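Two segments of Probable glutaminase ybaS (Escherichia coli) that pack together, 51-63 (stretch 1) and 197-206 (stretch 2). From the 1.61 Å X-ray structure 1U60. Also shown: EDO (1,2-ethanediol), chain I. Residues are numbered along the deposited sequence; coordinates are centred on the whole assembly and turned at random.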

# COMPACT_ATOMS: atom_id res chain seq x y z
N ASN A 51 26.40 8.15 -6.32
CA ASN A 51 27.18 8.40 -5.11
C ASN A 51 26.78 7.45 -4.00
O ASN A 51 25.59 7.14 -3.85
CB ASN A 51 27.01 9.87 -4.69
CG ASN A 51 27.72 10.80 -5.67
OD1 ASN A 51 28.91 10.58 -5.92
ND2 ASN A 51 26.98 11.68 -6.34
N VAL A 52 27.75 7.04 -3.18
CA VAL A 52 27.56 5.99 -2.20
C VAL A 52 28.00 6.49 -0.85
O VAL A 52 29.11 7.01 -0.74
CB VAL A 52 28.38 4.71 -2.54
CG1 VAL A 52 28.19 3.66 -1.48
CG2 VAL A 52 28.00 4.18 -3.90
N TYR A 53 27.17 6.31 0.16
CA TYR A 53 27.43 6.75 1.53
C TYR A 53 27.07 5.59 2.45
O TYR A 53 25.96 5.05 2.34
CB TYR A 53 26.58 7.95 1.94
CG TYR A 53 26.74 9.08 0.97
CD1 TYR A 53 27.83 9.97 1.09
CD2 TYR A 53 25.90 9.21 -0.13
CE1 TYR A 53 28.05 10.97 0.13
CE2 TYR A 53 26.09 10.20 -1.06
CZ TYR A 53 27.15 11.09 -0.93
OH TYR A 53 27.35 12.05 -1.88
N SER A 54 27.94 5.22 3.37
CA SER A 54 27.59 4.13 4.28
C SER A 54 28.23 4.24 5.64
O SER A 54 29.12 5.05 5.84
CB SER A 54 27.94 2.79 3.64
OG SER A 54 29.32 2.49 3.79
N ALA A 55 27.72 3.43 6.55
CA ALA A 55 28.22 3.31 7.91
C ALA A 55 28.06 1.89 8.36
O ALA A 55 27.15 1.17 7.91
CB ALA A 55 27.43 4.25 8.87
N GLY A 56 28.96 1.43 9.22
CA GLY A 56 28.93 0.09 9.72
C GLY A 56 29.55 -0.92 8.80
O GLY A 56 30.39 -0.60 7.94
N ASP A 57 29.09 -2.16 8.96
CA ASP A 57 29.61 -3.34 8.30
C ASP A 57 29.09 -3.48 6.85
O ASP A 57 28.56 -4.49 6.47
CB ASP A 57 29.21 -4.59 9.09
CG ASP A 57 29.72 -4.56 10.53
OD1 ASP A 57 30.95 -4.77 10.70
OD2 ASP A 57 28.97 -4.37 11.52
N SER A 58 29.24 -2.43 6.08
CA SER A 58 28.53 -2.29 4.83
C SER A 58 29.07 -3.13 3.65
O SER A 58 28.42 -3.20 2.61
CB SER A 58 28.48 -0.81 4.45
OG SER A 58 29.79 -0.29 4.22
N ASP A 59 30.24 -3.74 3.82
CA ASP A 59 30.76 -4.73 2.86
C ASP A 59 30.38 -6.18 3.18
O ASP A 59 30.59 -7.06 2.35
CB ASP A 59 32.29 -4.62 2.81
CG ASP A 59 32.89 -5.39 1.66
OD1 ASP A 59 32.70 -4.94 0.49
OD2 ASP A 59 33.54 -6.43 1.82
N TYR A 60 29.85 -6.45 4.38
CA TYR A 60 29.56 -7.80 4.83
C TYR A 60 28.42 -8.39 4.01
O TYR A 60 27.33 -7.80 4.01
CB TYR A 60 29.20 -7.82 6.30
CG TYR A 60 29.15 -9.22 6.84
CD1 TYR A 60 30.28 -9.80 7.41
CD2 TYR A 60 27.97 -9.97 6.78
CE1 TYR A 60 30.25 -11.11 7.90
CE2 TYR A 60 27.91 -11.27 7.29
CZ TYR A 60 29.05 -11.84 7.84
OH TYR A 60 29.05 -13.14 8.36
N ARG A 61 28.67 -9.53 3.34
CA ARG A 61 27.68 -10.11 2.42
C ARG A 61 26.81 -11.13 3.16
O ARG A 61 27.32 -12.10 3.75
CB ARG A 61 28.35 -10.74 1.24
CG ARG A 61 29.11 -9.78 0.31
CD ARG A 61 30.32 -10.49 -0.56
NE ARG A 61 31.13 -9.45 -1.29
CZ ARG A 61 30.49 -8.69 -2.19
NH1 ARG A 61 29.24 -8.99 -2.38
NH2 ARG A 61 31.05 -7.70 -2.89
N PHE A 62 25.49 -10.87 3.15
CA PHE A 62 24.48 -11.64 3.89
C PHE A 62 23.53 -12.24 2.83
O PHE A 62 23.53 -11.83 1.67
CB PHE A 62 23.68 -10.77 4.89
CG PHE A 62 23.05 -9.51 4.28
CD1 PHE A 62 23.77 -8.31 4.22
CD2 PHE A 62 21.77 -9.54 3.76
CE1 PHE A 62 23.24 -7.19 3.65
CE2 PHE A 62 21.21 -8.42 3.23
CZ PHE A 62 21.94 -7.23 3.14
N ALA A 63 22.72 -13.21 3.25
CA ALA A 63 21.82 -13.92 2.30
C ALA A 63 20.68 -13.02 1.89
O ALA A 63 20.06 -12.39 2.72
CB ALA A 63 21.31 -15.24 2.92
N SER A 197 19.33 -17.71 -2.18
CA SER A 197 20.57 -18.21 -1.62
C SER A 197 21.81 -17.48 -2.12
O SER A 197 22.89 -17.90 -1.83
CB SER A 197 20.70 -19.74 -1.85
OG SER A 197 19.61 -20.44 -1.24
N THR A 198 21.65 -16.36 -2.82
CA THR A 198 22.80 -15.51 -3.14
C THR A 198 23.14 -14.59 -1.96
O THR A 198 22.32 -14.40 -1.06
CB THR A 198 22.47 -14.69 -4.39
OG1 THR A 198 21.30 -13.90 -4.11
CG2 THR A 198 22.16 -15.57 -5.58
N LEU A 199 24.36 -14.07 -1.98
CA LEU A 199 24.85 -13.16 -0.96
C LEU A 199 25.13 -11.78 -1.52
O LEU A 199 25.63 -11.65 -2.64
CB LEU A 199 26.15 -13.70 -0.38
CG LEU A 199 26.15 -15.13 0.19
CD1 LEU A 199 27.48 -15.42 0.87
CD2 LEU A 199 25.05 -15.33 1.21
N LEU A 200 24.70 -10.75 -0.78
CA LEU A 200 25.05 -9.38 -1.14
C LEU A 200 25.30 -8.53 0.10
O LEU A 200 24.87 -8.90 1.20
CB LEU A 200 23.95 -8.76 -2.00
CG LEU A 200 22.74 -8.16 -1.29
CD1 LEU A 200 21.88 -7.49 -2.36
CD2 LEU A 200 21.95 -9.21 -0.40
N ASN A 201 25.98 -7.39 -0.05
CA ASN A 201 26.22 -6.52 1.07
C ASN A 201 25.26 -5.34 1.07
O ASN A 201 24.39 -5.22 0.20
CB ASN A 201 27.67 -6.06 1.18
CG ASN A 201 28.13 -5.29 0.02
OD1 ASN A 201 27.39 -4.47 -0.56
ND2 ASN A 201 29.42 -5.52 -0.36
N THR A 202 25.41 -4.49 2.05
CA THR A 202 24.42 -3.43 2.23
C THR A 202 24.49 -2.41 1.09
O THR A 202 23.46 -1.82 0.72
CB THR A 202 24.60 -2.79 3.57
OG1 THR A 202 24.34 -3.78 4.59
CG2 THR A 202 23.56 -1.68 3.86
N ILE A 203 25.70 -2.15 0.58
CA ILE A 203 25.84 -1.26 -0.56
C ILE A 203 25.17 -1.84 -1.79
O ILE A 203 24.54 -1.12 -2.55
CB ILE A 203 27.32 -0.86 -0.74
CG1 ILE A 203 27.66 0.16 0.37
CG2 ILE A 203 27.56 -0.17 -2.07
CD1 ILE A 203 29.09 0.43 0.54
N GLU A 204 25.35 -3.14 -2.01
CA GLU A 204 24.70 -3.83 -3.11
C GLU A 204 23.19 -3.79 -3.00
O GLU A 204 22.49 -3.54 -3.97
CB GLU A 204 25.23 -5.24 -3.21
CG GLU A 204 26.67 -5.20 -3.72
CD GLU A 204 27.47 -6.49 -3.53
OE1 GLU A 204 27.07 -7.39 -2.73
OE2 GLU A 204 28.57 -6.55 -4.18
N LEU A 205 22.68 -3.98 -1.78
CA LEU A 205 21.23 -3.85 -1.55
C LEU A 205 20.72 -2.46 -1.86
O LEU A 205 19.70 -2.30 -2.52
CB LEU A 205 20.86 -4.30 -0.16
CG LEU A 205 19.40 -4.27 0.25
CD1 LEU A 205 18.58 -5.09 -0.77
CD2 LEU A 205 19.16 -4.81 1.65
N ALA A 206 21.43 -1.45 -1.38
CA ALA A 206 21.10 -0.07 -1.68
C ALA A 206 21.18 0.24 -3.15
O ALA A 206 20.43 1.07 -3.65
CB ALA A 206 21.95 0.92 -0.87
C1 EDO I . 31.66 -2.07 -1.20
O1 EDO I . 31.56 -2.63 0.14
C2 EDO I . 30.58 -2.61 -2.14
O2 EDO I . 30.77 -3.97 -2.58
O HOH W 1 26.67 -5.39 4.61

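Phe62, Arg61 and Ile203 have the largest covered areas of any residues in the contact, which buries 748 Å² in all. Around Phe62 the chains run antiparallel: Phe62 N donates to Leu200 O (2.8 Å) and Leu200 N donates back to Phe62 O (2.9 Å), the two bonds of a hydrogen-bonded pair. CA-H...O contacts extend the ladder, from Arg61 CA to Leu200 O (3.3 Å) and from Leu199 CA to Phe62 O (3.2 Å). Phe62 and Leu200 send their side chains to the same face of the sheet, where Leu200 CD2 sits off-centre over the ring, 4.2 Å from its centroid; at the ring edge, Leu205 CD2 lies 4.0 Å from Phe62 CZ. Ala63 and Leu199 pair on the other face, with Ala63 CB 4.1 Å from Leu199 CD2.

Arg61 reaches along stretch 2 to Glu204 in a salt bridge, Arg61 NH1 to Glu204 OE1 at 2.7 Å, with Arg61 NH2 donating to Glu204 OE2 at 3.0 Å. The carboxylate lies at the guanidinium edge, where the N-H groups point, and Glu204 OE1 also accepts from Asn201 N (2.9 Å). Asn201 ND2 lies over one guanidinium face. Asn201 caps the helix through its OD1, which accepts from Glu204 N (2.8 Å), while Asn201 ND2 donates to 1,2-ethanediol O2 in a nearly straight bond (3.0 Å) and only weakly to Asp59 O (3.3 Å). The diol's O1 donates to Asp59 OD1 (2.6 Å), so this probable crystallisation additive links both stretches.

Ile203 points toward stretch 1, where its CD1 meets Val52 CG1 (3.9 Å) on strand 52-56 and lies 3.8 Å from Ser58 OG, inside the type I turn from Asp57 to Tyr60; Ser58 OG is hydrogen-bonded to Ser54 OG (2.9 Å). Water 1 donates to Asp57 O (2.8 Å) and Tyr60 O (2.6 Å) and accepts from Thr202 OG1 (2.8 Å), tying the turn to the helix start.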